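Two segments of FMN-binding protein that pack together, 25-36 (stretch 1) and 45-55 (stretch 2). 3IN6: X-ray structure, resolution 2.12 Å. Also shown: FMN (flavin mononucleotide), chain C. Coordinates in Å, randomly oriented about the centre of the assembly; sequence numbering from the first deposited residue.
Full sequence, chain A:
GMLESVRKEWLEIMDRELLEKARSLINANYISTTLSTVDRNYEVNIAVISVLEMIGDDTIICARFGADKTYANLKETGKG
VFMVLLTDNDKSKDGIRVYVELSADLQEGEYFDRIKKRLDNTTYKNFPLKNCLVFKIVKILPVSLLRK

Stretch 1, residues 25-36: LINANYISTTLS
Stretch 2, residues 45-55: NIAVISVLEMI

The apolar part of the contact lies in two patches. In the first, Ile-26, in the helix that opens stretch 1 (chi1 -69°, chi2 -68°, both m), points its CA-to-CB bond toward stretch 2 and sets CG2 3.9 Å from Leu-52 CB and 4.2 Å from CB of Met-54, a selenomethionine. Leu-52 (m, t) loses 74 Å² to stretch 1, the largest share of any residue here, and its CD1 also comes 4.0 Å from Thr-33 CG2. Met-54 (t, t, t) starts toward the helix, but its end leads away. The second patch joins Leu-35 (t, p) to Ile-49 (m, m), with Leu-35 CB 3.9 Å from Ile-49 CG1.

Strands 33-36 and 45-48 run antiparallel, their axes 4.7 Å apart at closest approach and their directions 154° apart. Leu-35 and Ala-47 form the hydrogen-bonded pair (CA-CA 5.6 Å): Leu-35 N donates to Ala-47 O at 2.9 Å, and Ala-47 N to Leu-35 O at 3.2 Å. The flanking pairs lack such bonds and draw closer, Thr-34 with Val-48 at CA-CA 4.4 Å and Ser-36 with Ile-46 at 4.1 Å. Leu-35 and Ala-47 share one face; Ser-36 (m) and Ile-46 (t, t) share the other, with Ser-36 OG 3.4 Å from Ile-46 CG1. Beyond Val-48, Ile-49 N donates to Thr-33 O at 3.1 Å. Phi runs from -134° to -100° and psi from 117° to 162° over residues 34-36, as expected of extended chain.

At the polar edge, two asparagines tie the helix end to strand 52-55. Asn-27 (chi1 -67°, chi2 -18°) starts sideways, but its end comes nearer: OD1 accepts from Met-54 N at 2.6 Å and 169°, while ND2 makes a weak bond to Met-54 O at 3.5 Å. A water donates to that Met-54 O at 2.8 Å and accepts weakly from Asn-27 ND2 at 3.4 Å. Asn-29 leaves the helix with positive phi (60/56) and chi1 -70°, chi2 -171°. Its ND2 donates to Leu-52 O at 2.8 Å and, within its own stretch, to Ile-26 O at 2.7 Å; Leu-52 N returns a weak bond to Asn-29 OD1 at 3.5 Å. Each carboxamide thus engages both backbone polar groups of one strand residue.

Stretch 2 also meets the flavin: Ser-50 N donates to FMN N5 at 3.0 Å, Val-51 N to FMN O4 at 2.7 Å, and Asn-45 ND2 to FMN O3P at 2.7 Å, while FMN O2' donates to Val-48 O at 2.6 Å.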

# COMPACT_ATOMS: atom_id res chain seq x y z
N LEU A 25 -3.36 15.98 -2.52
CA LEU A 25 -2.77 15.00 -1.60
C LEU A 25 -1.39 14.52 -2.05
O LEU A 25 -0.51 14.35 -1.23
CB LEU A 25 -3.73 13.82 -1.39
CG LEU A 25 -5.03 14.17 -0.65
CD1 LEU A 25 -6.08 13.09 -0.81
CD2 LEU A 25 -4.73 14.42 0.83
N ILE A 26 -1.19 14.29 -3.35
CA ILE A 26 0.11 13.88 -3.83
C ILE A 26 1.14 15.00 -3.61
O ILE A 26 2.18 14.79 -2.99
CB ILE A 26 0.10 13.47 -5.32
CG1 ILE A 26 -0.68 12.17 -5.50
CG2 ILE A 26 1.52 13.29 -5.84
CD1 ILE A 26 0.01 10.93 -4.89
N ASN A 27 0.82 16.19 -4.10
CA ASN A 27 1.78 17.28 -4.03
C ASN A 27 2.09 17.77 -2.60
O ASN A 27 3.15 18.36 -2.38
CB ASN A 27 1.35 18.43 -4.95
CG ASN A 27 1.43 18.05 -6.41
OD1 ASN A 27 2.10 17.08 -6.80
ND2 ASN A 27 0.75 18.83 -7.25
N ALA A 28 1.21 17.48 -1.64
CA ALA A 28 1.47 17.84 -0.22
C ALA A 28 2.64 17.02 0.36
O ALA A 28 3.29 17.45 1.30
CB ALA A 28 0.23 17.63 0.63
N ASN A 29 2.89 15.85 -0.22
CA ASN A 29 3.99 14.96 0.19
C ASN A 29 3.89 14.52 1.66
O ASN A 29 4.80 14.72 2.45
CB ASN A 29 5.37 15.60 -0.11
CG ASN A 29 5.68 15.68 -1.61
OD1 ASN A 29 6.80 16.00 -1.98
ND2 ASN A 29 4.72 15.37 -2.47
N TYR A 30 2.76 13.92 2.03
CA TYR A 30 2.61 13.42 3.40
C TYR A 30 3.49 12.19 3.61
O TYR A 30 3.76 11.43 2.66
CB TYR A 30 1.15 13.06 3.69
CG TYR A 30 0.21 14.24 3.81
CD1 TYR A 30 0.15 14.98 4.97
CD2 TYR A 30 -0.63 14.58 2.77
CE1 TYR A 30 -0.71 16.06 5.08
CE2 TYR A 30 -1.50 15.64 2.87
CZ TYR A 30 -1.53 16.38 4.03
OH TYR A 30 -2.38 17.44 4.12
N ILE A 31 3.96 12.02 4.84
CA ILE A 31 4.76 10.86 5.22
C ILE A 31 3.95 9.61 4.90
O ILE A 31 4.47 8.63 4.35
CB ILE A 31 5.07 10.86 6.74
CG1 ILE A 31 5.92 12.07 7.13
CG2 ILE A 31 5.83 9.61 7.15
CD1 ILE A 31 6.18 12.17 8.64
N SER A 32 2.65 9.68 5.18
CA SER A 32 1.73 8.57 4.98
C SER A 32 1.31 8.43 3.52
O SER A 32 0.12 8.50 3.19
CB SER A 32 0.52 8.76 5.88
OG SER A 32 -0.29 9.77 5.34
N THR A 33 2.30 8.25 2.65
CA THR A 33 2.10 8.05 1.23
C THR A 33 2.91 6.82 0.81
O THR A 33 4.08 6.71 1.18
CB THR A 33 2.63 9.26 0.44
OG1 THR A 33 1.99 10.45 0.89
CG2 THR A 33 2.39 9.09 -1.04
N THR A 34 2.31 5.91 0.03
CA THR A 34 2.98 4.69 -0.38
C THR A 34 2.82 4.37 -1.85
O THR A 34 1.92 4.91 -2.52
CB THR A 34 2.42 3.44 0.38
OG1 THR A 34 1.06 3.18 -0.04
CG2 THR A 34 2.51 3.60 1.88
N LEU A 35 3.70 3.49 -2.35
CA LEU A 35 3.68 3.01 -3.74
C LEU A 35 3.75 1.47 -3.68
O LEU A 35 4.72 0.90 -3.17
CB LEU A 35 4.84 3.59 -4.57
CG LEU A 35 5.04 3.01 -6.00
CD1 LEU A 35 3.77 3.21 -6.82
CD2 LEU A 35 6.26 3.66 -6.72
N SER A 36 2.70 0.81 -4.15
CA SER A 36 2.65 -0.63 -4.13
C SER A 36 3.03 -1.06 -5.55
O SER A 36 2.55 -0.48 -6.52
CB SER A 36 1.26 -1.13 -3.70
OG SER A 36 0.93 -0.72 -2.39
N ASN A 45 4.97 -5.79 -3.53
CA ASN A 45 5.71 -5.01 -2.56
C ASN A 45 4.98 -3.71 -2.34
O ASN A 45 4.16 -3.29 -3.17
CB ASN A 45 7.13 -4.68 -3.05
CG ASN A 45 8.04 -4.16 -1.93
OD1 ASN A 45 7.97 -4.64 -0.82
ND2 ASN A 45 8.88 -3.17 -2.24
N ILE A 46 5.27 -3.09 -1.20
CA ILE A 46 4.80 -1.76 -0.84
C ILE A 46 5.94 -1.03 -0.10
O ILE A 46 6.70 -1.64 0.67
CB ILE A 46 3.54 -1.81 0.01
CG1 ILE A 46 3.03 -0.37 0.25
CG2 ILE A 46 3.79 -2.58 1.30
CD1 ILE A 46 1.70 -0.29 0.90
N ALA A 47 6.08 0.26 -0.37
CA ALA A 47 7.13 1.06 0.23
C ALA A 47 6.62 2.48 0.45
O ALA A 47 5.75 2.96 -0.31
CB ALA A 47 8.38 1.07 -0.68
N VAL A 48 7.16 3.13 1.48
CA VAL A 48 6.83 4.53 1.74
C VAL A 48 7.60 5.40 0.73
O VAL A 48 8.82 5.27 0.59
CB VAL A 48 7.19 4.94 3.18
CG1 VAL A 48 6.90 6.40 3.38
CG2 VAL A 48 6.42 4.07 4.18
N ILE A 49 6.87 6.26 0.02
CA ILE A 49 7.42 7.11 -1.04
C ILE A 49 6.71 8.46 -1.04
O ILE A 49 5.55 8.55 -1.48
CB ILE A 49 7.20 6.46 -2.44
CG1 ILE A 49 7.82 5.07 -2.50
CG2 ILE A 49 7.76 7.34 -3.56
CD1 ILE A 49 9.32 5.00 -2.15
N SER A 50 7.38 9.51 -0.56
CA SER A 50 6.75 10.83 -0.51
C SER A 50 7.42 11.97 -1.33
O SER A 50 6.84 13.07 -1.39
CB SER A 50 6.57 11.29 0.94
OG SER A 50 7.82 11.59 1.54
N VAL A 51 8.61 11.78 -1.93
CA VAL A 51 9.20 12.87 -2.75
C VAL A 51 8.55 12.81 -4.14
O VAL A 51 9.13 12.30 -5.11
CB VAL A 51 10.73 12.80 -2.84
CG1 VAL A 51 11.26 14.01 -3.62
CG2 VAL A 51 11.33 12.79 -1.45
N LEU A 52 7.34 13.37 -4.21
CA LEU A 52 6.48 13.28 -5.41
C LEU A 52 5.88 14.59 -5.88
O LEU A 52 5.70 15.53 -5.10
CB LEU A 52 5.25 12.41 -5.10
CG LEU A 52 5.36 10.98 -4.64
CD1 LEU A 52 3.94 10.48 -4.42
CD2 LEU A 52 6.10 10.12 -5.68
N GLU A 53 5.45 14.57 -7.14
CA GLU A 53 4.76 15.69 -7.75
C GLU A 53 3.88 15.23 -8.91
O GLU A 53 4.33 14.46 -9.79
CB GLU A 53 5.77 16.74 -8.21
CG GLU A 53 5.13 18.01 -8.73
CD GLU A 53 6.14 19.11 -8.97
OE1 GLU A 53 7.23 19.07 -8.37
OE2 GLU A 53 5.83 20.04 -9.72
N MSE A 54 2.63 15.67 -8.90
CA MSE A 54 1.69 15.40 -9.99
C MSE A 54 1.69 16.63 -10.91
O MSE A 54 1.59 17.77 -10.43
CB MSE A 54 0.29 15.09 -9.46
CG MSE A 54 -0.80 15.11 -10.49
SE MSE A 54 -2.41 14.39 -9.67
CE MSE A 54 -3.74 14.83 -11.03
N ILE A 55 1.87 16.38 -12.20
CA ILE A 55 1.94 17.41 -13.24
C ILE A 55 0.77 17.18 -14.20
O ILE A 55 0.56 16.06 -14.68
CB ILE A 55 3.30 17.33 -14.01
CG1 ILE A 55 4.47 17.51 -13.04
CG2 ILE A 55 3.37 18.35 -15.13
CD1 ILE A 55 5.81 17.07 -13.61
N1 FMN C . 12.50 6.45 -1.08
C2 FMN C . 12.50 6.89 -2.39
O2 FMN C . 13.22 6.34 -3.23
N3 FMN C . 11.69 7.96 -2.75
C4 FMN C . 10.89 8.60 -1.81
O4 FMN C . 10.18 9.55 -2.17
C4A FMN C . 10.90 8.15 -0.48
N5 FMN C . 10.12 8.77 0.49
C5A FMN C . 10.12 8.33 1.81
C6 FMN C . 9.31 8.97 2.76
C7 FMN C . 9.31 8.54 4.09
C7M FMN C . 8.44 9.25 5.08
C8 FMN C . 10.11 7.46 4.48
C8M FMN C . 10.12 6.97 5.91
C9 FMN C . 10.92 6.81 3.53
C9A FMN C . 10.93 7.25 2.18
N10 FMN C . 11.72 6.62 1.21
C10 FMN C . 11.72 7.07 -0.11
C1' FMN C . 12.63 5.46 1.57
C2' FMN C . 12.02 4.10 1.22
O2' FMN C . 10.75 3.95 1.80
C3' FMN C . 12.99 3.00 1.69
O3' FMN C . 14.13 3.02 0.85
C4' FMN C . 12.37 1.60 1.69
O4' FMN C . 13.22 0.70 2.37
C5' FMN C . 12.14 1.05 0.29
O5' FMN C . 11.50 -0.20 0.38
P FMN C . 11.70 -1.34 -0.75
O1P FMN C . 13.08 -1.93 -0.70
O2P FMN C . 11.46 -0.80 -2.16
O3P FMN C . 10.72 -2.40 -0.36
O HOH W 1 -0.27 19.92 -10.32